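Local coordinates for mandelate racemase/muconate lactonizing enzyme, C-terminal domain protein (Paracoccus denitrificans, PDB 4DWD), which binds magnesium and, as a member of the mandelate racemase/muconate lactonizing branch of the enolase superfamily, possibly acts as a hydro-lyase, at residues L11-G16 with S25-I30; S130-N135 with A157-R162; A183-L188 with L217-F222. All coordinates share one frame; numbering follows the deposited sequence.

Contact 1: residues L11-G16 with S25-I30; sequences LSVAMG and SAFVRI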
# COMPACT_ATOMS: atom_id res chain seq x y z
N LEU B 11 -39.28 25.30 13.66
CA LEU B 11 -40.56 24.76 14.09
C LEU B 11 -40.49 23.26 14.41
O LEU B 11 -40.07 22.45 13.58
CB LEU B 11 -41.60 24.98 12.99
CG LEU B 11 -41.85 26.41 12.51
CD1 LEU B 11 -42.82 26.42 11.35
CD2 LEU B 11 -42.34 27.30 13.65
N SER B 12 -40.92 22.91 15.62
CA SER B 12 -41.08 21.52 16.02
C SER B 12 -42.56 21.20 15.83
O SER B 12 -43.43 21.84 16.45
CB SER B 12 -40.66 21.33 17.48
OG SER B 12 -41.01 20.05 17.97
N VAL B 13 -42.86 20.22 14.98
CA VAL B 13 -44.23 19.97 14.52
C VAL B 13 -44.69 18.54 14.82
O VAL B 13 -44.02 17.57 14.44
CB VAL B 13 -44.36 20.28 13.01
CG1 VAL B 13 -45.78 20.06 12.51
CG2 VAL B 13 -43.90 21.70 12.71
N ALA B 14 -45.83 18.42 15.50
CA ALA B 14 -46.48 17.14 15.75
C ALA B 14 -47.07 16.60 14.45
O ALA B 14 -47.85 17.30 13.79
CB ALA B 14 -47.57 17.30 16.81
N MSE B 15 -46.70 15.38 14.08
CA MSE B 15 -47.08 14.82 12.77
C MSE B 15 -48.07 13.69 12.88
O MSE B 15 -48.01 12.88 13.81
CB MSE B 15 -45.81 14.29 12.10
CG MSE B 15 -44.82 15.42 11.79
SE MSE B 15 -45.36 16.55 10.28
CE MSE B 15 -44.87 15.34 8.81
N GLY B 16 -48.99 13.64 11.92
CA GLY B 16 -49.96 12.54 11.80
C GLY B 16 -50.82 12.35 13.03
O GLY B 16 -51.13 13.32 13.73
N SER B 25 -41.52 16.29 13.91
CA SER B 25 -40.60 16.66 12.87
C SER B 25 -40.03 18.05 13.13
O SER B 25 -40.49 18.79 14.02
CB SER B 25 -41.29 16.58 11.51
OG SER B 25 -41.61 15.24 11.22
N ALA B 26 -38.99 18.38 12.36
CA ALA B 26 -38.24 19.61 12.55
C ALA B 26 -38.14 20.36 11.22
O ALA B 26 -37.45 19.92 10.28
CB ALA B 26 -36.87 19.29 13.11
N PHE B 27 -38.82 21.50 11.15
CA PHE B 27 -38.88 22.27 9.91
C PHE B 27 -38.31 23.66 10.10
O PHE B 27 -38.29 24.19 11.21
CB PHE B 27 -40.33 22.36 9.39
CG PHE B 27 -40.94 21.02 9.08
CD1 PHE B 27 -40.45 20.24 8.04
CD2 PHE B 27 -42.00 20.53 9.84
CE1 PHE B 27 -41.01 19.01 7.74
CE2 PHE B 27 -42.56 19.29 9.56
CZ PHE B 27 -42.06 18.52 8.51
N VAL B 28 -37.83 24.22 9.00
CA VAL B 28 -37.41 25.62 8.96
C VAL B 28 -38.28 26.32 7.93
O VAL B 28 -38.40 25.87 6.79
CB VAL B 28 -35.90 25.75 8.62
CG1 VAL B 28 -35.52 27.21 8.44
CG2 VAL B 28 -35.04 25.13 9.71
N ARG B 29 -38.92 27.42 8.35
CA ARG B 29 -39.68 28.24 7.43
C ARG B 29 -38.94 29.56 7.25
O ARG B 29 -38.69 30.27 8.22
CB ARG B 29 -41.11 28.48 7.93
CG ARG B 29 -41.88 29.45 7.03
CD ARG B 29 -43.36 29.52 7.36
NE ARG B 29 -43.61 29.90 8.74
CZ ARG B 29 -44.76 29.65 9.37
NH1 ARG B 29 -45.74 29.01 8.74
NH2 ARG B 29 -44.92 30.02 10.63
N ILE B 30 -38.57 29.86 6.01
CA ILE B 30 -37.91 31.13 5.68
C ILE B 30 -38.86 31.99 4.86
O ILE B 30 -39.36 31.56 3.83
CB ILE B 30 -36.56 30.93 4.95
CG1 ILE B 30 -35.66 29.99 5.76
CG2 ILE B 30 -35.86 32.28 4.71
CD1 ILE B 30 -34.23 29.83 5.25
O HOH W 1 -39.72 18.17 16.53

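Contact 2: residues S130-N135 with A157-R162; sequences SSIGGN and AAVKIR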
# COMPACT_ATOMS: atom_id res chain seq x y z
N SER B 130 -39.92 -0.05 -0.91
CA SER B 130 -40.54 -0.10 0.40
C SER B 130 -39.47 -0.40 1.43
O SER B 130 -38.86 -1.48 1.40
CB SER B 130 -41.63 -1.18 0.45
OG SER B 130 -42.67 -0.90 -0.46
N SER B 131 -39.25 0.55 2.33
CA SER B 131 -38.23 0.44 3.36
C SER B 131 -38.95 0.14 4.67
O SER B 131 -39.66 1.00 5.20
CB SER B 131 -37.45 1.75 3.43
OG SER B 131 -36.35 1.63 4.30
N ILE B 132 -38.78 -1.09 5.16
CA ILE B 132 -39.58 -1.65 6.24
C ILE B 132 -38.72 -1.91 7.47
O ILE B 132 -37.86 -2.80 7.46
CB ILE B 132 -40.25 -2.96 5.77
CG1 ILE B 132 -41.00 -2.68 4.46
CG2 ILE B 132 -41.10 -3.56 6.88
CD1 ILE B 132 -41.52 -3.90 3.74
N GLY B 133 -38.95 -1.13 8.52
CA GLY B 133 -38.08 -1.16 9.70
C GLY B 133 -38.60 -2.03 10.82
O GLY B 133 -39.67 -2.63 10.72
N GLY B 134 -37.82 -2.10 11.90
CA GLY B 134 -38.25 -2.73 13.14
C GLY B 134 -38.30 -4.24 13.12
O GLY B 134 -39.08 -4.85 13.85
N ASN B 135 -37.46 -4.87 12.31
CA ASN B 135 -37.52 -6.32 12.18
C ASN B 135 -36.74 -7.11 13.21
O ASN B 135 -36.95 -8.32 13.35
CB ASN B 135 -37.19 -6.73 10.76
CG ASN B 135 -38.23 -6.22 9.79
OD1 ASN B 135 -39.41 -6.56 9.91
ND2 ASN B 135 -37.82 -5.36 8.87
N ALA B 157 -40.52 -1.18 -6.59
CA ALA B 157 -39.53 -1.78 -7.48
C ALA B 157 -38.52 -2.64 -6.73
O ALA B 157 -37.80 -3.44 -7.33
CB ALA B 157 -38.82 -0.69 -8.29
N ALA B 158 -38.45 -2.44 -5.41
CA ALA B 158 -37.55 -3.19 -4.51
C ALA B 158 -38.09 -3.12 -3.08
O ALA B 158 -38.95 -2.30 -2.78
CB ALA B 158 -36.13 -2.65 -4.57
N VAL B 159 -37.60 -4.00 -2.21
CA VAL B 159 -37.97 -4.01 -0.79
C VAL B 159 -36.69 -3.98 0.03
O VAL B 159 -35.73 -4.66 -0.32
CB VAL B 159 -38.77 -5.28 -0.44
CG1 VAL B 159 -38.93 -5.41 1.07
CG2 VAL B 159 -40.12 -5.25 -1.14
N LYS B 160 -36.66 -3.19 1.11
CA LYS B 160 -35.53 -3.25 2.04
C LYS B 160 -36.08 -3.54 3.42
O LYS B 160 -37.00 -2.85 3.87
CB LYS B 160 -34.73 -1.94 2.05
CG LYS B 160 -33.45 -2.00 2.89
CD LYS B 160 -32.65 -0.71 2.84
CE LYS B 160 -33.18 0.31 3.82
NZ LYS B 160 -32.55 1.65 3.62
N ILE B 161 -35.55 -4.58 4.06
CA ILE B 161 -35.92 -4.91 5.44
C ILE B 161 -34.83 -4.42 6.39
O ILE B 161 -33.65 -4.75 6.23
CB ILE B 161 -36.24 -6.41 5.63
CG1 ILE B 161 -35.15 -7.31 5.01
CG2 ILE B 161 -37.60 -6.70 5.00
CD1 ILE B 161 -35.35 -8.80 5.25
N ARG B 162 -35.23 -3.60 7.36
CA ARG B 162 -34.28 -2.97 8.29
C ARG B 162 -34.49 -3.51 9.69
O ARG B 162 -35.61 -3.84 10.07
CB ARG B 162 -34.44 -1.44 8.32
CG ARG B 162 -34.77 -0.79 6.98
CD ARG B 162 -34.56 0.72 7.01
NE ARG B 162 -35.21 1.32 8.17
CZ ARG B 162 -36.49 1.68 8.23
NH1 ARG B 162 -37.28 1.56 7.17
NH2 ARG B 162 -36.98 2.17 9.36

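Contact 3: residues A183-L188 with L217-F222; sequences AVRELL and LGYSWF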
# COMPACT_ATOMS: atom_id res chain seq x y z
N ALA B 183 -37.23 -16.06 4.77
CA ALA B 183 -38.69 -16.04 4.67
C ALA B 183 -39.18 -14.92 3.74
O ALA B 183 -40.17 -15.09 3.01
CB ALA B 183 -39.29 -15.89 6.05
N VAL B 184 -38.48 -13.78 3.77
CA VAL B 184 -38.84 -12.66 2.91
C VAL B 184 -38.55 -12.99 1.44
O VAL B 184 -39.37 -12.68 0.57
CB VAL B 184 -38.19 -11.33 3.39
CG1 VAL B 184 -38.40 -10.21 2.36
CG2 VAL B 184 -38.81 -10.92 4.73
N ARG B 185 -37.42 -13.64 1.17
CA ARG B 185 -37.14 -14.11 -0.20
C ARG B 185 -38.24 -15.06 -0.68
O ARG B 185 -38.70 -14.96 -1.82
CB ARG B 185 -35.76 -14.76 -0.28
CG ARG B 185 -35.52 -15.57 -1.55
CD ARG B 185 -35.58 -14.73 -2.82
NE ARG B 185 -34.45 -13.80 -2.89
CZ ARG B 185 -34.39 -12.73 -3.68
NH1 ARG B 185 -35.40 -12.39 -4.48
NH2 ARG B 185 -33.30 -11.98 -3.65
N GLU B 186 -38.67 -15.97 0.19
CA GLU B 186 -39.70 -16.93 -0.19
C GLU B 186 -41.03 -16.24 -0.50
O GLU B 186 -41.75 -16.63 -1.43
CB GLU B 186 -39.85 -18.01 0.89
CG GLU B 186 -38.63 -18.92 0.93
CD GLU B 186 -38.67 -19.99 1.99
OE1 GLU B 186 -39.73 -20.20 2.62
OE2 GLU B 186 -37.62 -20.65 2.18
N LEU B 187 -41.35 -15.22 0.28
CA LEU B 187 -42.56 -14.43 0.04
C LEU B 187 -42.53 -13.70 -1.30
O LEU B 187 -43.49 -13.75 -2.08
CB LEU B 187 -42.76 -13.41 1.16
CG LEU B 187 -43.84 -12.34 0.97
CD1 LEU B 187 -45.22 -12.94 1.15
CD2 LEU B 187 -43.63 -11.18 1.94
N LEU B 188 -41.43 -13.01 -1.57
CA LEU B 188 -41.36 -12.08 -2.69
C LEU B 188 -41.03 -12.74 -4.02
O LEU B 188 -41.28 -12.17 -5.08
CB LEU B 188 -40.37 -10.95 -2.39
CG LEU B 188 -40.76 -10.07 -1.20
CD1 LEU B 188 -39.69 -9.02 -0.99
CD2 LEU B 188 -42.14 -9.42 -1.39
N LEU B 217 -29.06 -16.03 -0.76
CA LEU B 217 -30.46 -15.67 -0.97
C LEU B 217 -30.64 -14.62 -2.06
O LEU B 217 -31.74 -14.12 -2.24
CB LEU B 217 -31.05 -15.16 0.34
CG LEU B 217 -31.24 -16.20 1.43
CD1 LEU B 217 -31.49 -15.52 2.77
CD2 LEU B 217 -32.39 -17.17 1.08
N GLY B 218 -29.56 -14.26 -2.76
CA GLY B 218 -29.65 -13.34 -3.89
C GLY B 218 -30.00 -11.91 -3.54
O GLY B 218 -30.48 -11.18 -4.39
N TYR B 219 -29.78 -11.51 -2.29
CA TYR B 219 -30.07 -10.12 -1.92
C TYR B 219 -29.21 -9.16 -2.73
O TYR B 219 -28.09 -9.51 -3.14
CB TYR B 219 -29.91 -9.89 -0.40
CG TYR B 219 -31.16 -10.20 0.41
CD1 TYR B 219 -31.76 -11.48 0.35
CD2 TYR B 219 -31.75 -9.23 1.23
CE1 TYR B 219 -32.91 -11.76 1.08
CE2 TYR B 219 -32.90 -9.51 1.97
CZ TYR B 219 -33.47 -10.77 1.89
OH TYR B 219 -34.62 -11.02 2.62
N SER B 220 -29.73 -7.95 -2.92
CA SER B 220 -29.06 -6.98 -3.79
C SER B 220 -28.09 -6.05 -3.08
O SER B 220 -27.04 -5.73 -3.64
CB SER B 220 -30.09 -6.20 -4.61
OG SER B 220 -30.61 -7.03 -5.62
N TRP B 221 -28.40 -5.65 -1.86
CA TRP B 221 -27.48 -4.83 -1.09
C TRP B 221 -27.62 -5.06 0.37
O TRP B 221 -28.64 -5.60 0.82
CB TRP B 221 -27.55 -3.33 -1.46
CG TRP B 221 -28.66 -2.51 -0.87
CD1 TRP B 221 -28.59 -1.68 0.25
CD2 TRP B 221 -30.02 -2.36 -1.38
NE1 TRP B 221 -29.78 -1.03 0.45
CE2 TRP B 221 -30.69 -1.40 -0.51
CE3 TRP B 221 -30.72 -2.89 -2.46
CZ2 TRP B 221 -32.01 -1.02 -0.71
CZ3 TRP B 221 -32.05 -2.50 -2.65
CH2 TRP B 221 -32.68 -1.58 -1.80
N PHE B 222 -26.60 -4.63 1.11
CA PHE B 222 -26.44 -4.91 2.54
C PHE B 222 -25.99 -3.62 3.20
O PHE B 222 -24.84 -3.21 3.05
CB PHE B 222 -25.38 -6.02 2.68
CG PHE B 222 -25.16 -6.57 4.07
CD1 PHE B 222 -26.12 -6.49 5.10
CD2 PHE B 222 -23.98 -7.28 4.33
CE1 PHE B 222 -25.87 -7.07 6.36
CE2 PHE B 222 -23.73 -7.84 5.58
CZ PHE B 222 -24.67 -7.75 6.59

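Contact 1: residues L11-G16 with S25-I30
Leu-11, Ser-12 and Val-13 pair with Phe-27, Ala-26 and Ser-25 in the beta hairpin of strands 5-14 and 24-32, part of the antiparallel sheet of the enolase-type N-terminal domain. Two pairs are hydrogen-bonded: Leu-11 N to Phe-27 O and Phe-27 N to Leu-11 O are both 2.9 Å, as are Val-13 N to Ser-25 O and Ser-25 N to Val-13 O. Ser-12 and Ala-26 form the non-hydrogen-bonded pair between them, where Ser-12 CA lies 3.4 Å from Ser-25 O. A water links the strands again, accepting from Ser-12 OG and donating to Ser-25 O. The apolar contacts gather on the sheet face of Leu-11, Val-13 and Phe-27. Val-13 lies crosswise to the Phe-27 side chain, its CG2 3.6 Å from Phe-27 CD2. In selenomethionine Met-15 a bend at chi2 (-74°) brings SE to the same ring, tip to tip, in a Met-aromatic contact at the ring edge, with SE 5.2 Å from the centroid of Phe-27. Phe-336 also meets this ring. On Arg-29, which forms a salt bridge with Glu-9, Leu-11 CD1 lies over one guanidinium face, offset toward the rim and 4.2 Å from NH2.

Contact 2: residues S130-N135 with A157-R162
Ser-130 to Ile-132 and Val-159 to Ile-161 form a buried parallel strand pair in the C-terminal barrel domain, joining strands 125-132 and 158-162. In the backbone ladder Ser-130 N bonds to Ala-158 O, Lys-160 N to Ser-130 O, Ile-132 N to Lys-160 O, and Arg-162 N to Ile-132 O. On the face of Ile-132 and Val-159, CD1 of the isoleucine meets CG1 of the valine at 4.0 Å. Helix 140-154 packs on this face and completes a beta-alpha-beta crossover, the repeating element of a TIM-type barrel. On the other face Lys-160 NZ forms a salt bridge with Glu-223, a calcium ligand in a structure of this protein though no ion is bound at this chain, and a hydrogen bond with Tyr-129 OH. A bend at chi3 (-49°) turns Arg-162 NE back; NH1 donates to Ser-131 OG at 3.0 Å and forms a salt bridge with Asp-327. Ser-131 OG also bonds to Glu-324. Gly-133 CA lies over one guanidinium face, 3.5 Å from Arg-162 NH2. Past strand 125-132 Asn-135 turns back, and Arg-162 O accepts from Asn-135 N and, at 2.9 Å, from Asn-135 ND2, while Asn-135 OD1 accepts from Arg-138.

Contact 3: residues A183-L188 with L217-F222
Two guanidinium nitrogens of Arg-185, NE and NH2, converge on one backbone oxygen, Leu-217 O. NE donates to Leu-217 O at 2.8 Å, nearly along the C=O axis, and NH2 donates to the same Leu-217 O at 3.0 Å. With N-H...O angles of 145° and 135°, neither bond is straight, as expected when two donors of one group meet at one atom. The side chain bends at chi2 and chi3, which turns CD and then NE toward the loop. NH1 bonds to the carbonyls of Gly-189 and Ala-192, so the guanidinium joins the loop after helix 174-188 to the end of helix 204-216. A second touch is apolar on the helix side: Val-184 lies crosswise to Tyr-219, with Val-184 CB 3.7 Å from Tyr-219 OH, which itself bonds to Ala-181 O. Arg-209 of the second subunit bonds to Gly-218 O and Tyr-219 O, placing this loop at a subunit interface. Gly-218, at positive phi, is the C-prime residue of a Schellman motif ending helix 204-216, and the chain then enters strand 221-223, a helix-to-strand turn of the beta/alpha barrel.

In the fold
From the N terminus, contact 1 closes first, across the short hairpin loop, tying two strands of the N-terminal sheet. The chain then runs through the helices of that domain before contact 2 closes the loop that carries helix 140-154 and joins two barrel strands. Contact 3 follows, its loop taking in strand 194-197 and helix 204-216, and ties barrel helix 174-188 to the lead-in to strand 221-223. The three are in series, neither nested nor crossed. Contacts 2 and 3 adjoin in the barrel, their centres about 11 Å apart, and Ile-161 CD1 lies 3.5 Å from Tyr-219 OH. Contacts 1 and 3 lie on opposite sides of the chain's centre, about 36 Å apart between centres.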